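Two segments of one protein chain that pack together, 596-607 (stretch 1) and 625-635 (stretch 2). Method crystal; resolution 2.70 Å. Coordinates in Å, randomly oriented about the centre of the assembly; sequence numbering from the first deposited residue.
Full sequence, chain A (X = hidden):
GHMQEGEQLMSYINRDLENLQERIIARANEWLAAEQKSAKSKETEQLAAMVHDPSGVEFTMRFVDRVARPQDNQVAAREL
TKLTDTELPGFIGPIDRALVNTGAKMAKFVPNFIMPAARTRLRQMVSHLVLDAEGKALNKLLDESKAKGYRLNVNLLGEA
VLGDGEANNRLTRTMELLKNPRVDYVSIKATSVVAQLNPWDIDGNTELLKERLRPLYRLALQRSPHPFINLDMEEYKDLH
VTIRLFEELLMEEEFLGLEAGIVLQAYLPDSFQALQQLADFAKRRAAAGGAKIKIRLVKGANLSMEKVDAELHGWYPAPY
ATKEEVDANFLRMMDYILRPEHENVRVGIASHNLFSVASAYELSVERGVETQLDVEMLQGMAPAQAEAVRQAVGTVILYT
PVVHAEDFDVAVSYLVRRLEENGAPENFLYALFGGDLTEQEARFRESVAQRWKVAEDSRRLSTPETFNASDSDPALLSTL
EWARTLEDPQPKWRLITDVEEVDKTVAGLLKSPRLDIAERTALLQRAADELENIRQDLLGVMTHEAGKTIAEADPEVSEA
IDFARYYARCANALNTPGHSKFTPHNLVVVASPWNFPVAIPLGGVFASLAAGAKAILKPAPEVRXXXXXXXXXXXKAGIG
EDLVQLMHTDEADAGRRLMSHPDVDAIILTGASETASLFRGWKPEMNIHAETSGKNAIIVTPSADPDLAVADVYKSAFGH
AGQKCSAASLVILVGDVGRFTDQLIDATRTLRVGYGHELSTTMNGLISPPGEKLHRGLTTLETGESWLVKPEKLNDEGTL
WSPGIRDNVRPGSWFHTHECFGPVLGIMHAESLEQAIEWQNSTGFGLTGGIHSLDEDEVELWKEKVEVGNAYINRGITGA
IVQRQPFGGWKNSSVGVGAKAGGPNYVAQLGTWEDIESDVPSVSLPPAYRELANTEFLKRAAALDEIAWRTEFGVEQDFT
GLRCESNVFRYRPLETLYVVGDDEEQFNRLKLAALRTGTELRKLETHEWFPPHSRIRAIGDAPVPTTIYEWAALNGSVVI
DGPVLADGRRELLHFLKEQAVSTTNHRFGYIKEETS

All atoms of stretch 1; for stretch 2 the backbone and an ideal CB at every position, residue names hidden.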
# COMPACT_ATOMS: atom_id res chain seq x y z
N PHE A 596 -4.07 16.24 1.20
CA PHE A 596 -4.86 15.35 0.34
C PHE A 596 -5.87 16.19 -0.41
O PHE A 596 -7.07 16.13 -0.14
CB PHE A 596 -5.56 14.27 1.16
CG PHE A 596 -4.64 13.22 1.68
CD1 PHE A 596 -4.30 12.13 0.89
CD2 PHE A 596 -4.10 13.33 2.96
CE1 PHE A 596 -3.46 11.16 1.35
CE2 PHE A 596 -3.25 12.36 3.44
CZ PHE A 596 -2.94 11.26 2.62
N PRO A 597 -5.42 16.97 -1.40
CA PRO A 597 -6.26 18.03 -1.97
C PRO A 597 -7.31 17.58 -2.97
O PRO A 597 -8.05 18.44 -3.46
CB PRO A 597 -5.24 18.94 -2.64
CG PRO A 597 -4.22 17.98 -3.09
CD PRO A 597 -4.07 16.97 -1.99
N VAL A 598 -7.49 16.30 -3.25
CA VAL A 598 -8.58 15.87 -4.12
C VAL A 598 -9.54 14.92 -3.41
O VAL A 598 -10.76 15.13 -3.44
CB VAL A 598 -8.04 15.24 -5.43
CG1 VAL A 598 -9.20 14.69 -6.28
CG2 VAL A 598 -7.23 16.31 -6.22
N ALA A 599 -9.03 13.91 -2.72
CA ALA A 599 -9.90 12.92 -2.09
C ALA A 599 -10.64 13.49 -0.88
O ALA A 599 -11.85 13.25 -0.70
CB ALA A 599 -9.10 11.70 -1.69
N ILE A 600 -9.96 14.24 -0.03
CA ILE A 600 -10.65 14.71 1.16
C ILE A 600 -11.70 15.76 0.81
O ILE A 600 -12.86 15.59 1.22
CB ILE A 600 -9.67 15.20 2.23
CG1 ILE A 600 -9.00 13.95 2.84
CG2 ILE A 600 -10.41 16.08 3.25
CD1 ILE A 600 -7.93 14.23 3.86
N PRO A 601 -11.42 16.80 0.02
CA PRO A 601 -12.53 17.69 -0.37
C PRO A 601 -13.65 16.94 -1.06
O PRO A 601 -14.81 17.09 -0.69
CB PRO A 601 -11.86 18.74 -1.28
CG PRO A 601 -10.51 18.22 -1.58
CD PRO A 601 -10.12 17.23 -0.56
N LEU A 602 -13.32 16.09 -2.03
CA LEU A 602 -14.39 15.39 -2.74
C LEU A 602 -15.11 14.40 -1.83
O LEU A 602 -16.31 14.16 -2.01
CB LEU A 602 -13.85 14.68 -3.98
CG LEU A 602 -13.55 15.58 -5.18
CD1 LEU A 602 -13.09 14.75 -6.38
CD2 LEU A 602 -14.77 16.41 -5.53
N GLY A 603 -14.42 13.81 -0.86
CA GLY A 603 -15.07 12.81 -0.05
C GLY A 603 -16.19 13.40 0.77
O GLY A 603 -17.27 12.83 0.87
N GLY A 604 -15.96 14.58 1.32
CA GLY A 604 -17.01 15.27 2.06
C GLY A 604 -18.15 15.75 1.19
O GLY A 604 -19.30 15.72 1.61
N VAL A 605 -17.83 16.24 -0.01
CA VAL A 605 -18.87 16.62 -0.96
C VAL A 605 -19.71 15.39 -1.35
O VAL A 605 -20.95 15.44 -1.31
CB VAL A 605 -18.24 17.33 -2.17
CG1 VAL A 605 -19.21 17.51 -3.33
CG2 VAL A 605 -17.76 18.71 -1.73
N PHE A 606 -19.07 14.28 -1.70
CA PHE A 606 -19.84 13.09 -2.05
C PHE A 606 -20.70 12.59 -0.88
O PHE A 606 -21.84 12.15 -1.08
CB PHE A 606 -18.91 12.00 -2.57
CG PHE A 606 -18.30 12.31 -3.92
CD1 PHE A 606 -18.99 13.06 -4.85
CD2 PHE A 606 -17.02 11.88 -4.23
CE1 PHE A 606 -18.44 13.36 -6.09
CE2 PHE A 606 -16.45 12.20 -5.46
CZ PHE A 606 -17.16 12.93 -6.39
N ALA A 607 -20.18 12.67 0.35
CA ALA A 607 -20.94 12.19 1.50
C ALA A 607 -22.19 13.04 1.74
O ALA A 607 -23.26 12.50 2.06
CB ALA A 607 -20.05 12.17 2.75
N UNK A 625 -6.18 25.35 -7.02
CA UNK A 625 -6.32 24.83 -8.38
C UNK A 625 -6.71 23.35 -8.36
O UNK A 625 -7.39 22.90 -9.29
CB UNK A 625 -5.02 25.02 -9.16
N UNK A 626 -6.31 22.60 -7.33
CA UNK A 626 -6.73 21.21 -7.19
C UNK A 626 -8.26 21.10 -7.11
O UNK A 626 -8.88 20.31 -7.84
CB UNK A 626 -6.09 20.59 -5.95
N UNK A 627 -8.88 21.91 -6.25
CA UNK A 627 -10.34 21.92 -6.19
C UNK A 627 -10.95 22.29 -7.53
O UNK A 627 -11.96 21.70 -7.94
CB UNK A 627 -10.82 22.89 -5.11
N UNK A 628 -10.35 23.25 -8.24
CA UNK A 628 -10.93 23.66 -9.51
C UNK A 628 -10.88 22.53 -10.53
O UNK A 628 -11.88 22.26 -11.22
CB UNK A 628 -10.20 24.89 -10.05
N UNK A 629 -9.74 21.85 -10.65
CA UNK A 629 -9.63 20.75 -11.61
C UNK A 629 -10.60 19.64 -11.25
O UNK A 629 -11.28 19.10 -12.13
CB UNK A 629 -8.20 20.21 -11.66
N UNK A 630 -10.69 19.29 -9.96
CA UNK A 630 -11.66 18.29 -9.52
C UNK A 630 -13.09 18.73 -9.82
O UNK A 630 -13.92 17.92 -10.25
CB UNK A 630 -11.50 18.02 -8.02
N UNK A 631 -13.39 20.02 -9.65
CA UNK A 631 -14.77 20.47 -9.86
C UNK A 631 -15.24 20.20 -11.28
O UNK A 631 -16.44 19.96 -11.49
CB UNK A 631 -14.89 21.96 -9.55
N UNK A 632 -14.33 20.22 -12.27
CA UNK A 632 -14.78 20.04 -13.65
C UNK A 632 -15.36 18.64 -13.87
O UNK A 632 -16.23 18.47 -14.72
CB UNK A 632 -13.62 20.29 -14.62
N UNK A 633 -14.92 17.64 -13.08
CA UNK A 633 -15.51 16.31 -13.19
C UNK A 633 -16.94 16.29 -12.66
O UNK A 633 -17.84 15.73 -13.30
CB UNK A 633 -14.66 15.29 -12.44
N UNK A 634 -17.18 16.90 -11.49
CA UNK A 634 -18.53 16.97 -10.94
C UNK A 634 -19.46 17.64 -11.93
O UNK A 634 -20.61 17.22 -12.10
CB UNK A 634 -18.54 17.72 -9.61
N UNK A 635 -18.96 18.68 -12.60
CA UNK A 635 -19.79 19.39 -13.56
C UNK A 635 -20.08 18.53 -14.78
O UNK A 635 -21.24 18.40 -15.20
CB UNK A 635 -19.11 20.70 -13.98

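Stretch 1 offers stretch 2 no charge and no polar side chain: a proline and a valine lead into a helix where Leu602 and Val605 point toward stretch 2 and Phe606 leaves sideways but brings its ring end nearer. Stretch 2 is helical throughout. Positions four apart can share one face; the axes cross at 46° and approach to 10.4 Å.

Position 625 has nothing of stretch 1 near its CB, so this contact sets no preference there. It is Arg625, whose NE is hydrogen-bonded elsewhere in the structure.

Position 626 points toward stretch 1, its ideal CB 3.8 Å from Pro597 CB and 4.4 Å from Val598 CG2. With the CB already at contact distance, a small or slender apolar residue suits: alanine, cysteine or perhaps valine. The deposited residue is Cys626. Its CB touches Pro597 and approaches Val598, chi1 is m, and SG also lies against the proline ring, 3.8 Å from Pro597 CG.

Positions 627, 628 and 629 turn their CB atoms sideways or out of reach, leaving the choice wide. Ala627, Glu628 and Val629 fill them, and none touches stretch 1.

Position 630, one turn on from 626, again points toward stretch 1. Its ideal CB lies 4.0 Å from Leu602 CD1 and 4.4 Å from Val598 CG1, so the methyl alone reaches two apolar side chains. Alanine fits directly; a larger residue would need a rotamer that avoids these neighbours. It is Ala630, whose CB packs against both.

Position 631 points away and 632 is out of reach, so many residues would serve. Leu631 brings its end back somewhat without making contact; Thr632 OG1 donates a hydrogen bond to Val629 O at 2.8 Å, within its own helix.

Position 633 points toward stretch 1, but nothing lies within 5.5 Å of its ideal CB. Small or longer apolar residues are both plausible, and Ala633 stays short of contact.

Position 634 also points toward stretch 1 with no atom within 5.5 Å of its ideal CB. Here the gap is bordered by Leu602, Val605 and Phe606, calling for a longer apolar chain such as leucine, methionine or isoleucine. Leu634, in the m, t rotamer, spans it: CD1 lies 3.8 Å from Leu602 CD2 and 4.0 Å from Val605 CG1, and CD2 meets the Phe606 ring edge, 3.5 Å from Phe606 CE1. Both methyls lie near Leu602. It has the largest covered area of the stretch.

Position 635 is out of reach and unconstrained here; Arg635 finds its hydrogen bonds elsewhere.

The rule is simple: small where the backbones are near, long where they separate.

Stretch 2 625-635: RCAEVALTALR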
# COMPACT_ATOMS: atom_id res chain seq x y z
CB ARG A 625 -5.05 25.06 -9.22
CG ARG A 625 -4.85 26.51 -9.62
CD ARG A 625 -3.65 26.77 -10.52
NE ARG A 625 -2.46 25.96 -10.27
CZ ARG A 625 -1.33 26.42 -9.74
NH1 ARG A 625 -1.23 27.71 -9.42
NH2 ARG A 625 -0.29 25.60 -9.57
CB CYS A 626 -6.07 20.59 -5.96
SG CYS A 626 -4.30 20.24 -6.17
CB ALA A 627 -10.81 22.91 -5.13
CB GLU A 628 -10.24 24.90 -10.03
CG GLU A 628 -10.54 26.18 -9.29
CD GLU A 628 -11.94 26.68 -9.55
OE1 GLU A 628 -12.55 26.22 -10.53
OE2 GLU A 628 -12.43 27.55 -8.77
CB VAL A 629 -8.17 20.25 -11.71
CG1 VAL A 629 -8.05 19.04 -12.63
CG2 VAL A 629 -7.26 21.36 -12.19
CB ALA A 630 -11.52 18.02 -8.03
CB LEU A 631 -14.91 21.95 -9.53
CG LEU A 631 -16.39 22.33 -9.34
CD1 LEU A 631 -16.88 21.64 -8.08
CD2 LEU A 631 -16.63 23.83 -9.29
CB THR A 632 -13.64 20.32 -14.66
OG1 THR A 632 -12.59 19.35 -14.55
CG2 THR A 632 -13.04 21.67 -14.45
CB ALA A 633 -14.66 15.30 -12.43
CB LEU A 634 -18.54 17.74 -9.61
CG LEU A 634 -17.63 17.22 -8.50
CD1 LEU A 634 -17.98 17.73 -7.11
CD2 LEU A 634 -17.71 15.73 -8.54
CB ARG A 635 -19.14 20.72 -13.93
CG ARG A 635 -18.91 21.63 -12.71
CD ARG A 635 -20.23 22.18 -12.25
NE ARG A 635 -20.13 23.19 -11.20
CZ ARG A 635 -20.63 23.06 -9.98
NH1 ARG A 635 -21.27 21.96 -9.62
NH2 ARG A 635 -20.51 24.04 -9.11
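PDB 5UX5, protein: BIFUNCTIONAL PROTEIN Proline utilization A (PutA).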